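Local coordinates for protein rhamnonate dehydratase (Gibberella zeae PH-1, PDB 3FXG) that probably dehydrates rhamnonate, as a magnesium-dependent lyase of the enolase superfamily, at residues L188-P192 with S226-Y231; P329-H333 with G384-T388; D362-P368 with L387-A393. One frame throughout, in Å; residues are numbered along the deposited sequence.

All three contacts fall in the C-terminal sequence family of the enolase fold, but they do different work there. Contact 1 joins a loop to a loop and helix start that follow neighbouring barrel strands, about 35 Å centre to centre from contact 2 and on the opposite side of the chain's centre; it is buried, largely apolar, and its polar rim is bridged by water. Contacts 2 and 3 touch and share Leu387 and Thr388. In contact 2 the 384-388 loop meets helix 329-335 in a wholly buried cluster of aromatic rings. Contact 3, partly buried and with exposed residues, pairs the same chain farther along with 362-368 mainly through hydrogen bonds.

Contact 1 (L188-P192 with S226-Y231); sequences LPFCP and SLNVSY
Pro192 lies over a face of the Tyr231 ring, its CG 3.8 Å from the ring centroid and 24° off the normal, a CH-pi contact displaced toward the ring's CG end. The same pyrrolidine touches on other sides too: its CD meets Leu227 CD2 at 3.6 Å, and its CB rests near Asn228 ND2. Leu227 CD2 then reaches on to Leu188 CD2, 3.8 Å away, completing a compact apolar patch. Leu188 gets there because its CG stands anti to the backbone N (chi1 -171°). Leu235 of helix 229-238 packs on both leucines.

At the hydroxyl end of Tyr231 the fit is looser. Tyr231 OH stands 4.1 Å from Phe190 O, and a water links the hydroxyl to the next carbonyl, donating to Cys191 O at 2.8 Å and lying 2.7 Å from Tyr231 OH. Asn202 of helix 195-213 bonds both Phe190 O and the tyrosine hydroxyl. Asn228 N-caps helix 229-238: its OD1 accepts from Tyr231 N at 2.7 Å, nearly straight at 172°, fixing the first turn from which the ring projects.

The loop 188-192 and the loop and helix start 226-231 follow adjacent parallel strands of the barrel, 184-187 and 219-222. No direct hydrogen bond joins the segments, so their cohesion comes from carbon contacts, with polar linkage supplied by water and Asn202.

Contact 2 (P329-H333 with G384-T388); sequences PYSYH and GFGLT
Phe385 sits between Tyr330 and His333 of helix 329-335, and the three rings form an aromatic cluster built on two T-shaped pairs. In the first, Tyr330 presents its edge to the face of Phe385: the planes stand at 88°, the centroids are 4.9 Å apart, and Tyr330 CD1 lies over the middle of the phenyl ring. In the second the roles change, and Phe385 becomes the edge. Its CD1 points at one face of the His333 imidazole, 3.9 Å from ND1, with the planes at 83°. Phe385 CG stands anti to its carbonyl carbon (chi1 -78°), which carries the ring in between the two helix side chains.

Leu387 packs beside the cluster on Pro329 and Tyr330. Its CD2 meets Pro329 CG at 3.9 Å, the two side chains crossing at about a right angle, while CD1 reaches the phenol end of Tyr330. Leu138 of helix 128-148 touches both Tyr330 and Phe385, and Trp141 adds to the cover on Phe385, so the cluster joins the 384-388 loop and helix 329-335 to helix 128-148. Tyr330 OH is bonded to the backbone of Thr82.

The imidazole is held from its own helix. His333 ND1 donates to Pro329 O at 3.1 Å; the same oxygen also takes the ordinary helix bond from His333 N, which arrives from the opposite face of the carbonyl plane. Of the two, the ND1 bond alone restrains the ring, and although bent it helps to hold the imidazole face toward Phe385 in a buried, largely apolar setting.

Contact 3 (D362-P368 with L387-A393); sequences DLFIDEP and LTINPAA
Asn390 ND2 donates to Asp362 O at 3.0 Å, in the plane of the carbonyl and within 4° of the amide's own plane. The backbone N of Asn390 bonds Leu363 O at 2.8 Å and 176°. Its OD1 accepts from Ala392 N, which lies well above the carbonyl plane, and so caps the start of a short, weakly bonded helix. With CG anti to the backbone N (chi1 175°), the amide extends to Asp362.

Ile365 N completes the backbone pairing by donating to Thr388 O at 3.0 Å, nearly in line with the carbonyl. Together with the bond from Asn390 N it makes a single beta bridge between Phe364 and Ile389, tying the 362-368 loop to the chain entering that helix. This junction faces the N-terminal domain of the enolase fold: Phe80 of strand 78-84 packs on both Phe364 and Ile389.

The Phe364 ring lies between two leucines, with Leu363 over one face and Leu387 CB over the other, 3.9 Å from the centroid.

Asp366 adds a side-chain acceptor. OD1 takes Thr388 N at 2.9 Å on its syn lone pair, while OD2 makes a weak, long ion pair with Lys382 and a doubtful bond with Thr388 OG1, whose modelled place is too tight. Glu367 turns its carboxylate elsewhere, to the backbone nitrogens of Val359 and Phe360, while its CB lies alongside Leu387 CD2 at 4.0 Å.

Contact 1 (L188-P192 with S226-Y231)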
ATOM      1  N   LEU A 188      25.791   9.038 -23.406  1.00 12.82           N
ATOM      2  CA  LEU A 188      25.294  10.394 -23.190  1.00 13.11           C
ATOM      3  C   LEU A 188      26.506  11.249 -22.840  1.00 13.75           C
ATOM      4  O   LEU A 188      27.251  10.929 -21.917  1.00 13.44           O
ATOM      5  CB  LEU A 188      24.293  10.413 -22.034  1.00 14.31           C
ATOM      6  CG  LEU A 188      23.531  11.723 -21.830  1.00 12.25           C
ATOM      7  CD1 LEU A 188      22.493  11.874 -22.933  1.00 12.85           C
ATOM      8  CD2 LEU A 188      22.853  11.715 -20.468  1.00 12.40           C
ATOM      9  N   PRO A 189      26.714  12.353 -23.572  1.00 14.72           N
ATOM     10  CA  PRO A 189      27.851  13.248 -23.346  1.00 13.98           C
ATOM     11  C   PRO A 189      27.894  14.176 -22.131  1.00 15.34           C
ATOM     12  O   PRO A 189      28.962  14.366 -21.549  1.00 15.04           O
ATOM     13  CB  PRO A 189      27.928  14.027 -24.658  1.00 15.00           C
ATOM     14  CG  PRO A 189      26.491  14.160 -25.039  1.00 13.81           C
ATOM     15  CD  PRO A 189      25.946  12.769 -24.761  1.00 11.99           C
ATOM     16  N   PHE A 190      26.763  14.748 -21.732  1.00 16.02           N
ATOM     17  CA  PHE A 190      26.788  15.688 -20.613  1.00 16.89           C
ATOM     18  C   PHE A 190      25.934  15.332 -19.401  1.00 17.70           C
ATOM     19  O   PHE A 190      24.850  14.767 -19.534  1.00 17.67           O
ATOM     20  CB  PHE A 190      26.423  17.074 -21.146  1.00 18.02           C
ATOM     21  CG  PHE A 190      27.193  17.448 -22.381  1.00 20.70           C
ATOM     22  CD1 PHE A 190      28.551  17.748 -22.304  1.00 22.02           C
ATOM     23  CD2 PHE A 190      26.586  17.408 -23.633  1.00 20.56           C
ATOM     24  CE1 PHE A 190      29.296  17.999 -23.456  1.00 22.79           C
ATOM     25  CE2 PHE A 190      27.323  17.656 -24.791  1.00 22.81           C
ATOM     26  CZ  PHE A 190      28.679  17.951 -24.702  1.00 21.92           C
ATOM     27  N   CYS A 191      26.444  15.674 -18.220  1.00 17.33           N
ATOM     28  CA  CYS A 191      25.771  15.390 -16.957  1.00 18.47           C
ATOM     29  C   CYS A 191      24.842  16.528 -16.527  1.00 18.60           C
ATOM     30  O   CYS A 191      24.873  17.617 -17.096  1.00 18.55           O
ATOM     31  CB  CYS A 191      26.809  15.128 -15.860  1.00 18.84           C
ATOM     32  SG  CYS A 191      27.644  16.613 -15.244  1.00 23.61           S
ATOM     33  N   PRO A 192      24.000  16.284 -15.510  1.00 19.39           N
ATOM     34  CA  PRO A 192      23.057  17.291 -15.011  1.00 19.75           C
ATOM     35  C   PRO A 192      23.685  18.620 -14.583  1.00 20.39           C
ATOM     36  O   PRO A 192      23.061  19.672 -14.708  1.00 18.98           O
ATOM     37  CB  PRO A 192      22.375  16.575 -13.847  1.00 19.48           C
ATOM     38  CG  PRO A 192      22.385  15.144 -14.288  1.00 19.81           C
ATOM     39  CD  PRO A 192      23.789  14.993 -14.828  1.00 20.32           C
ATOM     40  N   SER A 226      25.123   8.357 -14.205  1.00 12.48           N
ATOM     41  CA  SER A 226      25.438   9.766 -13.989  1.00 13.78           C
ATOM     42  C   SER A 226      24.317  10.784 -13.809  1.00 13.31           C
ATOM     43  O   SER A 226      24.600  11.948 -13.529  1.00 12.91           O
ATOM     44  CB  SER A 226      26.322  10.255 -15.135  1.00 14.36           C
ATOM     45  OG  SER A 226      25.561  10.357 -16.330  1.00 15.43           O
ATOM     46  N   LEU A 227      23.061  10.384 -13.973  1.00 11.71           N
ATOM     47  CA  LEU A 227      21.978  11.352 -13.843  1.00 11.52           C
ATOM     48  C   LEU A 227      21.247  11.255 -12.511  1.00 11.57           C
ATOM     49  O   LEU A 227      21.748  10.676 -11.543  1.00 12.39           O
ATOM     50  CB  LEU A 227      20.976  11.178 -14.995  1.00  9.33           C
ATOM     51  CG  LEU A 227      21.592  10.998 -16.388  1.00 11.46           C
ATOM     52  CD1 LEU A 227      20.477  10.867 -17.420  1.00 10.57           C
ATOM     53  CD2 LEU A 227      22.503  12.182 -16.718  1.00  9.89           C
ATOM     54  N   ASN A 228      20.065  11.856 -12.461  1.00 11.31           N
ATOM     55  CA  ASN A 228      19.232  11.818 -11.268  1.00 13.12           C
ATOM     56  C   ASN A 228      17.788  11.766 -11.756  1.00 13.63           C
ATOM     57  O   ASN A 228      17.531  11.934 -12.951  1.00 14.26           O
ATOM     58  CB  ASN A 228      19.482  13.044 -10.383  1.00 13.61           C
ATOM     59  CG  ASN A 228      19.174  14.345 -11.085  1.00 14.45           C
ATOM     60  OD1 ASN A 228      18.047  14.580 -11.523  1.00 13.66           O
ATOM     61  ND2 ASN A 228      20.177  15.208 -11.186  1.00 13.55           N
ATOM     62  N   VAL A 229      16.846  11.536 -10.849  1.00 12.70           N
ATOM     63  CA  VAL A 229      15.446  11.419 -11.238  1.00 12.10           C
ATOM     64  C   VAL A 229      14.872  12.579 -12.040  1.00 12.46           C
ATOM     65  O   VAL A 229      14.324  12.367 -13.126  1.00 11.22           O
ATOM     66  CB  VAL A 229      14.547  11.157 -10.006  1.00 13.07           C
ATOM     67  CG1 VAL A 229      13.077  11.171 -10.412  1.00 12.98           C
ATOM     68  CG2 VAL A 229      14.898   9.805  -9.396  1.00 11.08           C
ATOM     69  N   SER A 230      14.985  13.797 -11.516  1.00 11.36           N
ATOM     70  CA  SER A 230      14.445  14.963 -12.212  1.00 12.84           C
ATOM     71  C   SER A 230      15.069  15.184 -13.584  1.00 13.42           C
ATOM     72  O   SER A 230      14.360  15.429 -14.563  1.00 13.77           O
ATOM     73  CB  SER A 230      14.637  16.230 -11.371  1.00 15.59           C
ATOM     74  OG  SER A 230      13.856  16.180 -10.191  1.00 21.14           O
ATOM     75  N   TYR A 231      16.394  15.107 -13.655  1.00 12.42           N
ATOM     76  CA  TYR A 231      17.081  15.323 -14.923  1.00 12.84           C
ATOM     77  C   TYR A 231      16.695  14.262 -15.949  1.00 11.70           C
ATOM     78  O   TYR A 231      16.444  14.573 -17.115  1.00 11.32           O
ATOM     79  CB  TYR A 231      18.597  15.321 -14.725  1.00 12.36           C
ATOM     80  CG  TYR A 231      19.352  15.762 -15.958  1.00 13.12           C
ATOM     81  CD1 TYR A 231      19.576  17.115 -16.216  1.00 14.56           C
ATOM     82  CD2 TYR A 231      19.815  14.828 -16.885  1.00 14.94           C
ATOM     83  CE1 TYR A 231      20.248  17.528 -17.368  1.00 16.17           C
ATOM     84  CE2 TYR A 231      20.480  15.226 -18.038  1.00 13.78           C
ATOM     85  CZ  TYR A 231      20.696  16.577 -18.273  1.00 15.07           C
ATOM     86  OH  TYR A 231      21.364  16.968 -19.408  1.00 15.47           O
TER
HETATM   87  O   HOH W   1      23.028  18.959 -18.730  1.00 16.25           O

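Contact 2 (P329-H333 with G384-T388)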
ATOM      1  N   PRO A 329      32.859 -14.096 -24.251  1.00 16.53           N
ATOM      2  CA  PRO A 329      32.427 -15.497 -24.144  1.00 16.18           C
ATOM      3  C   PRO A 329      31.745 -15.866 -22.824  1.00 15.49           C
ATOM      4  O   PRO A 329      30.875 -16.737 -22.791  1.00 14.22           O
ATOM      5  CB  PRO A 329      33.721 -16.268 -24.362  1.00 16.58           C
ATOM      6  CG  PRO A 329      34.441 -15.400 -25.354  1.00 19.15           C
ATOM      7  CD  PRO A 329      34.236 -14.016 -24.774  1.00 18.52           C
ATOM      8  N   TYR A 330      32.140 -15.217 -21.736  1.00 15.70           N
ATOM      9  CA  TYR A 330      31.529 -15.508 -20.444  1.00 15.06           C
ATOM     10  C   TYR A 330      30.043 -15.171 -20.502  1.00 16.41           C
ATOM     11  O   TYR A 330      29.229 -15.783 -19.809  1.00 16.74           O
ATOM     12  CB  TYR A 330      32.216 -14.709 -19.337  1.00 13.81           C
ATOM     13  CG  TYR A 330      33.709 -14.929 -19.304  1.00 14.67           C
ATOM     14  CD1 TYR A 330      34.239 -16.218 -19.357  1.00 15.80           C
ATOM     15  CD2 TYR A 330      34.592 -13.852 -19.250  1.00 14.97           C
ATOM     16  CE1 TYR A 330      35.614 -16.431 -19.363  1.00 15.44           C
ATOM     17  CE2 TYR A 330      35.970 -14.055 -19.255  1.00 15.65           C
ATOM     18  CZ  TYR A 330      36.472 -15.346 -19.314  1.00 16.04           C
ATOM     19  OH  TYR A 330      37.829 -15.557 -19.343  1.00 16.19           O
ATOM     20  N   SER A 331      29.693 -14.195 -21.332  1.00 14.65           N
ATOM     21  CA  SER A 331      28.300 -13.811 -21.486  1.00 16.41           C
ATOM     22  C   SER A 331      27.662 -14.549 -22.662  1.00 14.69           C
ATOM     23  O   SER A 331      26.478 -14.878 -22.619  1.00 14.79           O
ATOM     24  CB  SER A 331      28.178 -12.297 -21.677  1.00 18.93           C
ATOM     25  OG  SER A 331      29.056 -11.835 -22.688  1.00 26.19           O
ATOM     26  N   TYR A 332      28.440 -14.832 -23.705  1.00 14.82           N
ATOM     27  CA  TYR A 332      27.891 -15.535 -24.862  1.00 12.69           C
ATOM     28  C   TYR A 332      27.331 -16.898 -24.471  1.00 12.07           C
ATOM     29  O   TYR A 332      26.219 -17.254 -24.855  1.00 11.83           O
ATOM     30  CB  TYR A 332      28.953 -15.726 -25.956  1.00 14.07           C
ATOM     31  CG  TYR A 332      29.658 -14.453 -26.368  1.00 15.84           C
ATOM     32  CD1 TYR A 332      29.071 -13.206 -26.152  1.00 15.42           C
ATOM     33  CD2 TYR A 332      30.917 -14.492 -26.972  1.00 17.31           C
ATOM     34  CE1 TYR A 332      29.717 -12.034 -26.520  1.00 16.68           C
ATOM     35  CE2 TYR A 332      31.571 -13.321 -27.347  1.00 16.80           C
ATOM     36  CZ  TYR A 332      30.964 -12.099 -27.114  1.00 17.17           C
ATOM     37  OH  TYR A 332      31.602 -10.932 -27.461  1.00 18.89           O
ATOM     38  N   HIS A 333      28.102 -17.659 -23.700  1.00 10.88           N
ATOM     39  CA  HIS A 333      27.660 -18.984 -23.288  1.00 13.13           C
ATOM     40  C   HIS A 333      26.404 -18.917 -22.431  1.00 13.16           C
ATOM     41  O   HIS A 333      25.578 -19.828 -22.452  1.00 11.70           O
ATOM     42  CB  HIS A 333      28.774 -19.711 -22.532  1.00 12.29           C
ATOM     43  CG  HIS A 333      29.814 -20.317 -23.424  1.00 12.72           C
ATOM     44  ND1 HIS A 333      30.739 -19.563 -24.116  1.00 15.64           N
ATOM     45  CD2 HIS A 333      30.083 -21.610 -23.728  1.00 11.42           C
ATOM     46  CE1 HIS A 333      31.534 -20.365 -24.803  1.00 10.45           C
ATOM     47  NE2 HIS A 333      31.158 -21.611 -24.584  1.00 14.95           N
ATOM     48  N   GLY A 384      35.161 -25.728 -22.512  1.00 14.03           N
ATOM     49  CA  GLY A 384      35.041 -24.623 -21.572  1.00 13.29           C
ATOM     50  C   GLY A 384      34.526 -23.360 -22.234  1.00 13.45           C
ATOM     51  O   GLY A 384      33.536 -23.403 -22.963  1.00 12.18           O
ATOM     52  N   PHE A 385      35.189 -22.235 -21.978  1.00 12.72           N
ATOM     53  CA  PHE A 385      34.784 -20.969 -22.576  1.00 14.19           C
ATOM     54  C   PHE A 385      35.474 -20.757 -23.921  1.00 14.44           C
ATOM     55  O   PHE A 385      35.338 -19.703 -24.541  1.00 14.37           O
ATOM     56  CB  PHE A 385      35.071 -19.803 -21.620  1.00 13.52           C
ATOM     57  CG  PHE A 385      34.056 -19.674 -20.508  1.00 12.94           C
ATOM     58  CD1 PHE A 385      32.721 -19.397 -20.799  1.00 12.90           C
ATOM     59  CD2 PHE A 385      34.426 -19.853 -19.179  1.00 12.64           C
ATOM     60  CE1 PHE A 385      31.771 -19.301 -19.784  1.00 12.38           C
ATOM     61  CE2 PHE A 385      33.481 -19.759 -18.152  1.00 11.25           C
ATOM     62  CZ  PHE A 385      32.154 -19.484 -18.455  1.00 10.22           C
ATOM     63  N   GLY A 386      36.210 -21.775 -24.358  1.00 14.64           N
ATOM     64  CA  GLY A 386      36.882 -21.742 -25.650  1.00 15.68           C
ATOM     65  C   GLY A 386      37.947 -20.699 -25.922  1.00 16.82           C
ATOM     66  O   GLY A 386      38.264 -20.431 -27.083  1.00 17.61           O
ATOM     67  N   LEU A 387      38.514 -20.116 -24.873  1.00 17.26           N
ATOM     68  CA  LEU A 387      39.547 -19.103 -25.049  1.00 18.12           C
ATOM     69  C   LEU A 387      40.931 -19.695 -24.822  1.00 19.71           C
ATOM     70  O   LEU A 387      41.179 -20.346 -23.810  1.00 19.64           O
ATOM     71  CB  LEU A 387      39.313 -17.936 -24.089  1.00 18.07           C
ATOM     72  CG  LEU A 387      38.037 -17.131 -24.341  1.00 17.89           C
ATOM     73  CD1 LEU A 387      37.793 -16.176 -23.185  1.00 19.98           C
ATOM     74  CD2 LEU A 387      38.160 -16.372 -25.651  1.00 20.34           C
ATOM     75  N   THR A 388      41.828 -19.467 -25.774  1.00 20.59           N
ATOM     76  CA  THR A 388      43.185 -19.982 -25.679  1.00 21.30           C
ATOM     77  C   THR A 388      44.161 -18.831 -25.480  1.00 20.14           C
ATOM     78  O   THR A 388      44.218 -17.900 -26.285  1.00 18.93           O
ATOM     79  CB  THR A 388      43.567 -20.756 -26.949  1.00 22.81           C
ATOM     80  OG1 THR A 388      43.519 -19.874 -28.073  1.00 28.85           O
ATOM     81  CG2 THR A 388      42.593 -21.889 -27.187  1.00 22.81           C
TER

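Contact 3 (D362-P368 with L387-A393)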
ATOM      1  N   ASP A 362      44.728  -8.787 -26.960  1.00 23.87           N
ATOM      2  CA  ASP A 362      45.616  -9.857 -27.404  1.00 23.27           C
ATOM      3  C   ASP A 362      45.916 -10.926 -26.354  1.00 21.80           C
ATOM      4  O   ASP A 362      46.845 -11.715 -26.517  1.00 21.42           O
ATOM      5  CB  ASP A 362      46.927  -9.259 -27.926  1.00 24.25           C
ATOM      6  CG  ASP A 362      47.765  -8.628 -26.828  1.00 27.56           C
ATOM      7  OD1 ASP A 362      47.220  -8.340 -25.740  1.00 28.88           O
ATOM      8  OD2 ASP A 362      48.972  -8.409 -27.061  1.00 28.42           O
ATOM      9  N   LEU A 363      45.128 -10.961 -25.284  1.00 20.56           N
ATOM     10  CA  LEU A 363      45.334 -11.959 -24.238  1.00 19.88           C
ATOM     11  C   LEU A 363      45.051 -13.354 -24.794  1.00 19.54           C
ATOM     12  O   LEU A 363      45.739 -14.317 -24.461  1.00 20.78           O
ATOM     13  CB  LEU A 363      44.414 -11.685 -23.044  1.00 18.82           C
ATOM     14  CG  LEU A 363      44.475 -12.688 -21.886  1.00 18.85           C
ATOM     15  CD1 LEU A 363      45.884 -12.755 -21.326  1.00 17.42           C
ATOM     16  CD2 LEU A 363      43.493 -12.274 -20.800  1.00 19.83           C
ATOM     17  N   PHE A 364      44.032 -13.451 -25.643  1.00 18.44           N
ATOM     18  CA  PHE A 364      43.647 -14.720 -26.254  1.00 19.19           C
ATOM     19  C   PHE A 364      43.852 -14.649 -27.764  1.00 20.33           C
ATOM     20  O   PHE A 364      43.911 -13.559 -28.335  1.00 20.64           O
ATOM     21  CB  PHE A 364      42.181 -15.026 -25.935  1.00 17.25           C
ATOM     22  CG  PHE A 364      41.873 -15.013 -24.463  1.00 15.94           C
ATOM     23  CD1 PHE A 364      42.453 -15.947 -23.611  1.00 15.86           C
ATOM     24  CD2 PHE A 364      41.029 -14.049 -23.924  1.00 15.17           C
ATOM     25  CE1 PHE A 364      42.197 -15.922 -22.241  1.00 16.20           C
ATOM     26  CE2 PHE A 364      40.767 -14.013 -22.553  1.00 15.15           C
ATOM     27  CZ  PHE A 364      41.353 -14.951 -21.712  1.00 14.62           C
ATOM     28  N   ILE A 365      43.950 -15.805 -28.410  1.00 20.61           N
ATOM     29  CA  ILE A 365      44.164 -15.838 -29.854  1.00 23.05           C
ATOM     30  C   ILE A 365      42.932 -16.226 -30.670  1.00 23.53           C
ATOM     31  O   ILE A 365      42.925 -16.074 -31.893  1.00 24.76           O
ATOM     32  CB  ILE A 365      45.289 -16.827 -30.227  1.00 24.19           C
ATOM     33  CG1 ILE A 365      44.877 -18.247 -29.851  1.00 25.93           C
ATOM     34  CG2 ILE A 365      46.575 -16.456 -29.513  1.00 25.83           C
ATOM     35  CD1 ILE A 365      45.944 -19.294 -30.122  1.00 29.48           C
ATOM     36  N   ASP A 366      41.892 -16.713 -29.999  1.00 22.00           N
ATOM     37  CA  ASP A 366      40.694 -17.161 -30.703  1.00 21.35           C
ATOM     38  C   ASP A 366      39.353 -16.686 -30.145  1.00 21.54           C
ATOM     39  O   ASP A 366      38.374 -17.436 -30.154  1.00 19.68           O
ATOM     40  CB  ASP A 366      40.691 -18.688 -30.750  1.00 22.55           C
ATOM     41  CG  ASP A 366      40.929 -19.309 -29.388  1.00 24.34           C
ATOM     42  OD1 ASP A 366      40.925 -18.563 -28.382  1.00 22.64           O
ATOM     43  OD2 ASP A 366      41.118 -20.543 -29.321  1.00 25.33           O
ATOM     44  N   GLU A 367      39.294 -15.450 -29.668  1.00 19.66           N
ATOM     45  CA  GLU A 367      38.043 -14.933 -29.132  1.00 19.91           C
ATOM     46  C   GLU A 367      37.041 -14.790 -30.278  1.00 19.07           C
ATOM     47  O   GLU A 367      37.348 -14.185 -31.302  1.00 19.69           O
ATOM     48  CB  GLU A 367      38.275 -13.567 -28.480  1.00 21.28           C
ATOM     49  CG  GLU A 367      37.086 -13.025 -27.699  1.00 23.62           C
ATOM     50  CD  GLU A 367      37.285 -11.583 -27.257  1.00 22.62           C
ATOM     51  OE1 GLU A 367      38.324 -11.280 -26.630  1.00 23.63           O
ATOM     52  OE2 GLU A 367      36.397 -10.752 -27.536  1.00 22.98           O
ATOM     53  N   PRO A 368      35.839 -15.375 -30.136  1.00 17.85           N
ATOM     54  CA  PRO A 368      34.838 -15.259 -31.202  1.00 17.98           C
ATOM     55  C   PRO A 368      34.297 -13.830 -31.195  1.00 17.63           C
ATOM     56  O   PRO A 368      33.875 -13.330 -30.154  1.00 16.51           O
ATOM     57  CB  PRO A 368      33.789 -16.292 -30.800  1.00 17.54           C
ATOM     58  CG  PRO A 368      33.855 -16.261 -29.301  1.00 19.95           C
ATOM     59  CD  PRO A 368      35.349 -16.231 -29.042  1.00 17.97           C
ATOM     60  N   LEU A 387      38.514 -20.116 -24.873  1.00 17.26           N
ATOM     61  CA  LEU A 387      39.547 -19.103 -25.049  1.00 18.12           C
ATOM     62  C   LEU A 387      40.931 -19.695 -24.822  1.00 19.71           C
ATOM     63  O   LEU A 387      41.179 -20.346 -23.810  1.00 19.64           O
ATOM     64  CB  LEU A 387      39.313 -17.936 -24.089  1.00 18.07           C
ATOM     65  CG  LEU A 387      38.037 -17.131 -24.341  1.00 17.89           C
ATOM     66  CD1 LEU A 387      37.793 -16.176 -23.185  1.00 19.98           C
ATOM     67  CD2 LEU A 387      38.160 -16.372 -25.651  1.00 20.34           C
ATOM     68  N   THR A 388      41.828 -19.467 -25.774  1.00 20.59           N
ATOM     69  CA  THR A 388      43.185 -19.982 -25.679  1.00 21.30           C
ATOM     70  C   THR A 388      44.161 -18.831 -25.480  1.00 20.14           C
ATOM     71  O   THR A 388      44.218 -17.900 -26.285  1.00 18.93           O
ATOM     72  CB  THR A 388      43.567 -20.756 -26.949  1.00 22.81           C
ATOM     73  OG1 THR A 388      43.519 -19.874 -28.073  1.00 28.85           O
ATOM     74  CG2 THR A 388      42.593 -21.889 -27.187  1.00 22.81           C
ATOM     75  N   ILE A 389      44.926 -18.899 -24.399  1.00 20.89           N
ATOM     76  CA  ILE A 389      45.887 -17.857 -24.081  1.00 20.66           C
ATOM     77  C   ILE A 389      46.958 -17.696 -25.153  1.00 22.11           C
ATOM     78  O   ILE A 389      47.537 -18.671 -25.635  1.00 21.84           O
ATOM     79  CB  ILE A 389      46.557 -18.133 -22.716  1.00 21.35           C
ATOM     80  CG1 ILE A 389      45.498 -18.084 -21.611  1.00 20.23           C
ATOM     81  CG2 ILE A 389      47.653 -17.110 -22.449  1.00 21.97           C
ATOM     82  CD1 ILE A 389      46.028 -18.382 -20.224  1.00 22.43           C
ATOM     83  N   ASN A 390      47.199 -16.446 -25.528  1.00 22.00           N
ATOM     84  CA  ASN A 390      48.203 -16.108 -26.527  1.00 22.84           C
ATOM     85  C   ASN A 390      49.584 -16.281 -25.889  1.00 23.66           C
ATOM     86  O   ASN A 390      49.915 -15.597 -24.924  1.00 22.15           O
ATOM     87  CB  ASN A 390      47.988 -14.659 -26.976  1.00 22.42           C
ATOM     88  CG  ASN A 390      49.059 -14.169 -27.925  1.00 23.24           C
ATOM     89  OD1 ASN A 390      49.892 -14.940 -28.396  1.00 23.54           O
ATOM     90  ND2 ASN A 390      49.037 -12.875 -28.218  1.00 23.77           N
ATOM     91  N   PRO A 391      50.402 -17.210 -26.417  1.00 24.47           N
ATOM     92  CA  PRO A 391      51.745 -17.460 -25.883  1.00 24.80           C
ATOM     93  C   PRO A 391      52.544 -16.180 -25.666  1.00 25.76           C
ATOM     94  O   PRO A 391      53.268 -16.046 -24.679  1.00 25.99           O
ATOM     95  CB  PRO A 391      52.373 -18.359 -26.945  1.00 25.09           C
ATOM     96  CG  PRO A 391      51.204 -19.146 -27.437  1.00 25.20           C
ATOM     97  CD  PRO A 391      50.137 -18.074 -27.581  1.00 24.61           C
ATOM     98  N   ALA A 392      52.405 -15.239 -26.594  1.00 26.65           N
ATOM     99  CA  ALA A 392      53.111 -13.968 -26.508  1.00 28.78           C
ATOM    100  C   ALA A 392      52.591 -13.139 -25.338  1.00 30.32           C
ATOM    101  O   ALA A 392      53.267 -12.226 -24.864  1.00 31.20           O
ATOM    102  CB  ALA A 392      52.946 -13.193 -27.810  1.00 29.25           C
ATOM    103  N   ALA A 393      51.390 -13.463 -24.872  1.00 30.87           N
ATOM    104  CA  ALA A 393      50.792 -12.739 -23.759  1.00 31.09           C
ATOM    105  C   ALA A 393      51.284 -13.257 -22.410  1.00 32.29           C
ATOM    106  O   ALA A 393      51.302 -12.514 -21.429  1.00 30.29           O
ATOM    107  CB  ALA A 393      49.272 -12.830 -23.835  1.00 31.95           C
TER